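Local coordinates for protein inosine-uridine nucleoside N-ribohydrolase (Xanthomonas oryzae pv. oryzae, PDB 4KL0) that binds calcium and is an effector of a plant-pathogenic bacterium, probably related in activity to hydrolases that split N-glycosyl bonds of nucleosides, at residues 29-34 / 146-151; 62-67 / 154-159; 173-178 / 217-222. All blocks are in the same frame, centred on the assembly; numbering follows the deposited sequence.

Overall arrangement
All three contacts draw on one Rossmann-like sheet, which a short antiparallel strand makes mixed at one edge. Contact 1 pairs the central strands 28-34 and 146-150, is almost wholly buried, and runs out at the calcium site. Contact 3 lies further along the sheet, pairing strand 172-178, the other neighbour of 146-150, with strand 221-224; it is only partly buried. Both rest on backbone hydrogen bonds and apolar side chains. Contact 2 differs: strand 58-65, beside 28-34, meets the start of helix 155-163 through buried polar groups and three waters. Strand 146-150 and that helix are consecutive in the chain, linking contacts 1 and 2.

Contact 1 of 3, residues 29-34 / 146-151; sequences DTLLFT and LGMVVI. With CA (calcium ion), chain B.
Phe33 and Met148 cross obliquely on one face of a parallel strand pair in the Rossmann-like core. With CG beside its backbone N (chi1 -58°), the Phe33 ring reaches back obliquely along the strand toward Met148, and the methyl CE of Met148, whose chain bends at chi3, comes to 3.8 Å from Phe33 CE2. Val149 O sits at the ring edge, in its plane, and Val150 CG2 meets Phe33 CD2 obliquely. Farther back, Leu31 CD1 touches Met148 CG, while Leu31 CD2 lies 3.7 Å from Leu146 CD2. On the other face, Leu32 extends CG anti to its N (chi1 -178°), so that CD1 reaches both Val149 CG1 and Ile151 CD1. Ile151 holds CG1 in the crowded position between N and carbonyl carbon (chi1 50°), running beside Thr34 with CD1 3.7 Å from Thr34 OG1. That hydroxyl is hydrogen-bonded to Asp42 and Tyr46.

Five backbone bonds join the strands, from Gly147 N to Asp29 O at one end to Ile151 N to Phe33 O (2.9 Å) at the other, each nearly along its C=O axis. This last bond holds the Ile151 peptide N while its carbonyl turns to the calcium, with Ile151 O to CA at 2.4 Å. Three waters and Asp35, Asp42 and Asp318 also bind the ion. A neutral main-chain oxygen thus joins carboxylates whose negative charge the ion would partly offset.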
# COMPACT_ATOMS: atom_id res chain seq x y z
N ASP A 29 -12.72 6.69 8.84
CA ASP A 29 -11.81 5.90 9.68
C ASP A 29 -11.32 4.70 8.87
O ASP A 29 -12.14 4.05 8.18
CB ASP A 29 -12.50 5.41 10.96
CG ASP A 29 -12.45 6.45 12.06
OD1 ASP A 29 -11.95 7.57 11.80
OD2 ASP A 29 -12.90 6.15 13.20
N THR A 30 -10.01 4.40 8.97
CA THR A 30 -9.37 3.46 8.03
C THR A 30 -8.58 2.41 8.76
O THR A 30 -7.81 2.73 9.66
CB THR A 30 -8.45 4.23 7.04
OG1 THR A 30 -9.23 5.13 6.23
CG2 THR A 30 -7.70 3.26 6.12
N LEU A 31 -8.77 1.14 8.35
CA LEU A 31 -8.01 -0.02 8.86
C LEU A 31 -7.07 -0.46 7.72
O LEU A 31 -7.54 -0.71 6.56
CB LEU A 31 -8.94 -1.20 9.20
CG LEU A 31 -10.18 -0.76 9.99
CD1 LEU A 31 -11.11 -2.00 10.19
CD2 LEU A 31 -9.79 -0.18 11.31
N LEU A 32 -5.77 -0.51 8.03
CA LEU A 32 -4.74 -0.78 7.01
C LEU A 32 -4.01 -2.08 7.34
O LEU A 32 -3.61 -2.33 8.49
CB LEU A 32 -3.78 0.41 6.97
CG LEU A 32 -2.66 0.40 5.96
CD1 LEU A 32 -3.25 0.42 4.53
CD2 LEU A 32 -1.72 1.65 6.11
N PHE A 33 -3.80 -2.91 6.30
CA PHE A 33 -3.11 -4.19 6.42
C PHE A 33 -1.89 -4.12 5.50
O PHE A 33 -2.04 -3.84 4.32
CB PHE A 33 -4.06 -5.32 5.96
CG PHE A 33 -5.32 -5.37 6.75
CD1 PHE A 33 -5.45 -6.26 7.83
CD2 PHE A 33 -6.37 -4.54 6.41
CE1 PHE A 33 -6.66 -6.24 8.60
CE2 PHE A 33 -7.57 -4.53 7.18
CZ PHE A 33 -7.67 -5.43 8.27
N THR A 34 -0.68 -4.25 6.06
CA THR A 34 0.53 -3.76 5.36
C THR A 34 1.79 -4.54 5.74
O THR A 34 1.80 -5.27 6.74
CB THR A 34 0.69 -2.30 5.75
OG1 THR A 34 1.86 -1.71 5.16
CG2 THR A 34 0.79 -2.13 7.25
N LEU A 146 -16.34 2.08 8.46
CA LEU A 146 -14.89 2.28 8.26
C LEU A 146 -14.51 1.69 6.91
O LEU A 146 -15.24 0.87 6.32
CB LEU A 146 -14.12 1.54 9.34
CG LEU A 146 -14.18 2.06 10.79
CD1 LEU A 146 -15.38 1.50 11.51
CD2 LEU A 146 -12.94 1.80 11.60
N GLY A 147 -13.36 2.13 6.39
CA GLY A 147 -12.82 1.50 5.18
C GLY A 147 -11.67 0.56 5.52
O GLY A 147 -10.96 0.76 6.50
N MET A 148 -11.52 -0.51 4.75
CA MET A 148 -10.39 -1.45 4.96
C MET A 148 -9.54 -1.35 3.73
O MET A 148 -10.03 -1.37 2.61
CB MET A 148 -10.85 -2.93 5.08
CG MET A 148 -11.53 -3.35 6.43
SD MET A 148 -12.26 -5.08 6.45
CE MET A 148 -10.80 -6.10 6.08
N VAL A 149 -8.24 -1.17 3.92
CA VAL A 149 -7.32 -1.06 2.79
C VAL A 149 -6.23 -2.12 2.92
O VAL A 149 -5.54 -2.21 3.96
CB VAL A 149 -6.70 0.35 2.77
CG1 VAL A 149 -5.69 0.41 1.64
CG2 VAL A 149 -7.82 1.44 2.58
N VAL A 150 -6.12 -2.95 1.89
CA VAL A 150 -5.18 -4.11 1.97
C VAL A 150 -4.07 -3.90 1.00
O VAL A 150 -4.27 -3.86 -0.21
CB VAL A 150 -5.94 -5.41 1.67
CG1 VAL A 150 -4.99 -6.60 1.63
CG2 VAL A 150 -7.13 -5.56 2.65
N ILE A 151 -2.84 -3.72 1.53
CA ILE A 151 -1.68 -3.51 0.67
C ILE A 151 -0.62 -4.53 1.05
O ILE A 151 0.53 -4.25 0.88
CB ILE A 151 -1.14 -2.08 0.79
CG1 ILE A 151 -0.91 -1.63 2.25
CG2 ILE A 151 -2.17 -1.09 0.14
CD1 ILE A 151 -0.23 -0.28 2.40
CA CA B . 2.83 -3.74 0.33
O HOH W 1 1.72 -4.28 -2.07
O HOH W 2 4.62 -3.58 -1.38
O HOH W 3 3.22 -6.20 -0.41

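Contact 2 of 3, residues 62-67 / 154-159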
# COMPACT_ATOMS: atom_id res chain seq x y z
N ASP A 62 -5.88 2.09 12.90
CA ASP A 62 -5.30 0.80 13.25
C ASP A 62 -4.55 0.27 12.04
O ASP A 62 -5.02 0.39 10.92
CB ASP A 62 -6.40 -0.20 13.63
CG ASP A 62 -7.21 0.26 14.86
OD1 ASP A 62 -8.24 0.92 14.67
OD2 ASP A 62 -6.80 -0.06 16.00
N VAL A 63 -3.40 -0.28 12.31
CA VAL A 63 -2.60 -0.91 11.26
C VAL A 63 -2.16 -2.28 11.75
O VAL A 63 -1.61 -2.42 12.86
CB VAL A 63 -1.38 -0.00 10.99
CG1 VAL A 63 -0.47 -0.63 9.98
CG2 VAL A 63 -1.85 1.35 10.48
N VAL A 64 -2.40 -3.32 10.97
CA VAL A 64 -1.94 -4.65 11.35
C VAL A 64 -0.93 -5.12 10.29
O VAL A 64 -1.15 -4.99 9.11
CB VAL A 64 -3.09 -5.63 11.47
CG1 VAL A 64 -2.56 -6.99 11.85
CG2 VAL A 64 -4.12 -5.12 12.56
N VAL A 65 0.21 -5.60 10.75
CA VAL A 65 1.39 -5.80 9.87
C VAL A 65 1.64 -7.30 9.66
O VAL A 65 1.65 -8.12 10.63
CB VAL A 65 2.64 -5.18 10.57
CG1 VAL A 65 3.91 -5.50 9.81
CG2 VAL A 65 2.46 -3.65 10.70
N THR A 66 1.92 -7.68 8.41
CA THR A 66 2.14 -9.09 8.09
C THR A 66 3.47 -9.23 7.34
O THR A 66 4.23 -8.27 7.29
CB THR A 66 0.92 -9.68 7.31
OG1 THR A 66 1.00 -11.10 7.16
CG2 THR A 66 0.75 -9.05 5.91
N LEU A 67 3.77 -10.45 6.89
CA LEU A 67 4.90 -10.89 6.05
C LEU A 67 6.12 -11.24 6.90
O LEU A 67 6.76 -10.34 7.48
CB LEU A 67 5.30 -9.86 4.94
CG LEU A 67 6.28 -10.41 3.90
CD1 LEU A 67 5.54 -11.38 2.92
CD2 LEU A 67 6.75 -9.20 3.08
N MET A 154 -3.17 -11.30 3.16
CA MET A 154 -4.48 -11.09 3.72
C MET A 154 -4.76 -11.99 4.93
O MET A 154 -5.92 -12.08 5.34
CB MET A 154 -5.52 -11.34 2.61
CG MET A 154 -5.71 -10.05 1.79
SD MET A 154 -6.20 -10.23 0.04
CE MET A 154 -4.60 -10.11 -0.71
N THR A 155 -3.73 -12.55 5.56
CA THR A 155 -3.95 -13.41 6.77
C THR A 155 -4.83 -12.70 7.81
O THR A 155 -5.83 -13.26 8.34
CB THR A 155 -2.61 -13.69 7.40
OG1 THR A 155 -1.76 -14.30 6.43
CG2 THR A 155 -2.73 -14.54 8.65
N ASP A 156 -4.47 -11.47 8.15
CA ASP A 156 -5.21 -10.71 9.18
C ASP A 156 -6.51 -10.10 8.69
O ASP A 156 -7.51 -10.02 9.47
CB ASP A 156 -4.29 -9.65 9.79
CG ASP A 156 -3.00 -10.28 10.24
OD1 ASP A 156 -3.05 -11.16 11.13
OD2 ASP A 156 -1.95 -9.95 9.70
N ALA A 157 -6.55 -9.59 7.46
CA ALA A 157 -7.79 -9.08 6.95
C ALA A 157 -8.85 -10.18 6.90
O ALA A 157 -10.00 -9.91 7.19
CB ALA A 157 -7.59 -8.44 5.52
N SER A 158 -8.44 -11.38 6.52
CA SER A 158 -9.41 -12.48 6.46
C SER A 158 -9.78 -12.84 7.90
O SER A 158 -10.98 -13.08 8.16
CB SER A 158 -8.78 -13.66 5.76
OG SER A 158 -9.64 -14.81 5.84
N ALA A 159 -8.80 -12.89 8.82
CA ALA A 159 -9.08 -13.14 10.25
C ALA A 159 -10.12 -12.18 10.81
O ALA A 159 -10.97 -12.58 11.60
CB ALA A 159 -7.81 -13.11 11.12
O HOH W 4 -2.01 -7.71 8.13
O HOH W 5 0.13 -11.81 9.60
O HOH W 6 -0.60 -12.23 5.10
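In this Rossmann-like fold, strand 58-65 runs with its C-terminal end toward the N-terminal end of helix 155-163, and the two are joined mainly through water. Asp62, in a salt bridge with Arg138, and Val63, packed on the neighbouring strand 28-34, precede the contact. Val64 makes the first contact: CG1, anti to the backbone N (chi1 179°), presses obliquely against the carboxylate of Asp156, 3.7 Å from Asp156 CG. Val64 O, which faces Thr34 of the neighbouring strand, also takes a bond from water 4 at its side; the same water donates to Asp156 OD2, bridging strand and side chain. Val65 turns its side chain away from the helix. Thr66, just past the strand, points its CB toward the helix, and the side chains of Thr66 and Asp156 pass alongside with opposed directions, Thr66 CB lying 3.7 Å from Asp156 OD2. The Thr66 hydroxyl stands anti to the backbone N (chi1 -171°) and works in both directions, giving a proton to water 5 and receiving one from water 6. Water 5 in turn donates to Asp156 OD2, so two waters grip this buried oxygen, while Asp156 OD1 accepts from the backbone N of Gln98; the carboxylate is thus held at both oxygens. These bonds, and the nearby helix start, would be expected to stabilise its charged form. Thr66 also lies close to the calcium ligand Asp35. Thr155, hydrogen-bonded to Asp203, completes the water chain: water 6 donates to Thr155 OG1 at 2.7 Å and to Thr66 OG1 at 2.8 Å.

Contact 3 of 3, residues 173-178 / 217-222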
# COMPACT_ATOMS: atom_id res chain seq x y z
N ALA A 173 -17.44 -0.13 5.03
CA ALA A 173 -17.91 0.42 3.77
C ALA A 173 -17.44 -0.25 2.47
O ALA A 173 -18.24 -0.47 1.54
CB ALA A 173 -17.64 1.93 3.70
N SER A 174 -16.15 -0.61 2.42
CA SER A 174 -15.60 -1.24 1.23
C SER A 174 -14.30 -1.82 1.67
O SER A 174 -13.75 -1.47 2.73
CB SER A 174 -15.29 -0.23 0.13
OG SER A 174 -14.38 0.78 0.60
N ILE A 175 -13.80 -2.69 0.82
CA ILE A 175 -12.46 -3.29 1.00
C ILE A 175 -11.73 -3.04 -0.32
O ILE A 175 -12.18 -3.46 -1.39
CB ILE A 175 -12.51 -4.80 1.26
CG1 ILE A 175 -13.31 -5.11 2.52
CG2 ILE A 175 -11.06 -5.36 1.32
CD1 ILE A 175 -13.51 -6.60 2.78
N THR A 176 -10.58 -2.38 -0.25
CA THR A 176 -9.84 -2.04 -1.46
C THR A 176 -8.49 -2.72 -1.34
O THR A 176 -7.85 -2.65 -0.29
CB THR A 176 -9.56 -0.49 -1.55
OG1 THR A 176 -10.82 0.20 -1.44
CG2 THR A 176 -8.95 -0.08 -2.87
N ILE A 177 -8.10 -3.44 -2.38
CA ILE A 177 -6.98 -4.39 -2.24
C ILE A 177 -6.02 -4.19 -3.40
O ILE A 177 -6.45 -4.04 -4.56
CB ILE A 177 -7.49 -5.88 -2.37
CG1 ILE A 177 -8.54 -6.18 -1.30
CG2 ILE A 177 -6.30 -6.89 -2.29
CD1 ILE A 177 -9.26 -7.57 -1.54
N MET A 178 -4.71 -4.23 -3.13
CA MET A 178 -3.71 -4.22 -4.18
C MET A 178 -3.48 -5.69 -4.48
O MET A 178 -2.82 -6.42 -3.72
CB MET A 178 -2.42 -3.55 -3.61
CG MET A 178 -1.37 -3.15 -4.66
SD MET A 178 -0.47 -4.54 -5.52
CE MET A 178 -1.09 -4.21 -7.20
N LEU A 217 -20.75 -11.45 2.37
CA LEU A 217 -21.24 -10.47 3.32
C LEU A 217 -21.77 -9.18 2.64
O LEU A 217 -22.26 -8.27 3.32
CB LEU A 217 -20.17 -10.17 4.37
CG LEU A 217 -19.67 -11.19 5.40
CD1 LEU A 217 -18.56 -10.54 6.17
CD2 LEU A 217 -20.78 -11.53 6.38
N GLY A 218 -21.69 -9.10 1.31
CA GLY A 218 -22.19 -7.95 0.57
C GLY A 218 -21.33 -6.70 0.72
O GLY A 218 -21.80 -5.57 0.53
N ILE A 219 -20.05 -6.88 1.02
CA ILE A 219 -19.17 -5.70 1.17
C ILE A 219 -18.47 -5.40 -0.14
O ILE A 219 -17.76 -6.27 -0.65
CB ILE A 219 -18.13 -5.96 2.20
CG1 ILE A 219 -18.80 -6.26 3.51
CG2 ILE A 219 -17.18 -4.77 2.32
CD1 ILE A 219 -17.96 -7.03 4.37
N PRO A 220 -18.63 -4.19 -0.70
CA PRO A 220 -18.04 -3.88 -2.02
C PRO A 220 -16.51 -4.13 -1.99
O PRO A 220 -15.87 -3.73 -1.03
CB PRO A 220 -18.29 -2.38 -2.20
CG PRO A 220 -19.52 -2.11 -1.30
CD PRO A 220 -19.40 -3.07 -0.12
N LEU A 221 -15.99 -4.74 -3.04
CA LEU A 221 -14.54 -4.96 -3.20
C LEU A 221 -14.02 -4.14 -4.33
O LEU A 221 -14.63 -4.08 -5.41
CB LEU A 221 -14.28 -6.43 -3.58
CG LEU A 221 -14.25 -7.57 -2.60
CD1 LEU A 221 -13.93 -8.86 -3.41
CD2 LEU A 221 -13.17 -7.30 -1.53
N ARG A 222 -12.86 -3.50 -4.17
CA ARG A 222 -12.27 -2.77 -5.27
C ARG A 222 -10.82 -3.24 -5.36
O ARG A 222 -10.11 -3.17 -4.36
CB ARG A 222 -12.29 -1.26 -5.03
CG ARG A 222 -11.72 -0.46 -6.19
CD ARG A 222 -11.96 1.05 -5.96
NE ARG A 222 -13.38 1.28 -6.12
CZ ARG A 222 -13.96 2.45 -5.95
NH1 ARG A 222 -13.22 3.51 -5.62
NH2 ARG A 222 -15.27 2.57 -6.13
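Strands 172-178 and 221-224 are parallel neighbours in the Rossmann-like sheet, connected in the chain through helix 204-216 in a beta-alpha-beta crossover. A Schellman motif ends that helix, with Gly218 at positive phi (73°), and the chain then passes through Ile219 and Pro220 into the second strand.

Backbone hydrogen bonds set the register, Ile175 level with Leu221 and Thr176 with Arg222. Ile175 uses both its backbone N and its backbone O: the N donates to Pro220 O, and the O accepts from Arg222 N at 2.9 Å. The third bond, Ile177 N to Arg222 O, is the shortest at 2.8 Å. Weaker CA-H...O contacts fill in between, notably Thr176 CA to Arg222 O at 3.1 Å, so that this carbonyl receives both kinds of donor.

Apolar packing gathers on the face carrying Ile175 and Leu221, which lie side by side and point the same way. Leu221 CD2 is the central methyl, 3.8 Å from Ile175 CB and 3.9 Å from Ile177 CD1, the latter arriving obliquely. Toward the start of the strand, Ile219, with CG2 anti to its backbone N, crosses Ile175 and sets CG2 against Ile175 CG1. Ala214 of helix 204-216 covers both Ile175 and Leu221.

Van der Waals contacts occupy the other face and the strand entrance. Arg222 runs beside Thr176 as far as CB, extended at first (chi1 -178°) and then bent at chi3, which carries the guanidinium away to partners outside the pair, a salt bridge of NH2 with Glu348 and a hydrogen bond of NH1 with Ala324 O. At the entrance the Pro220 ring meets the Ala173 carbonyl, Pro220 CD standing 3.3 Å from Ala173 O.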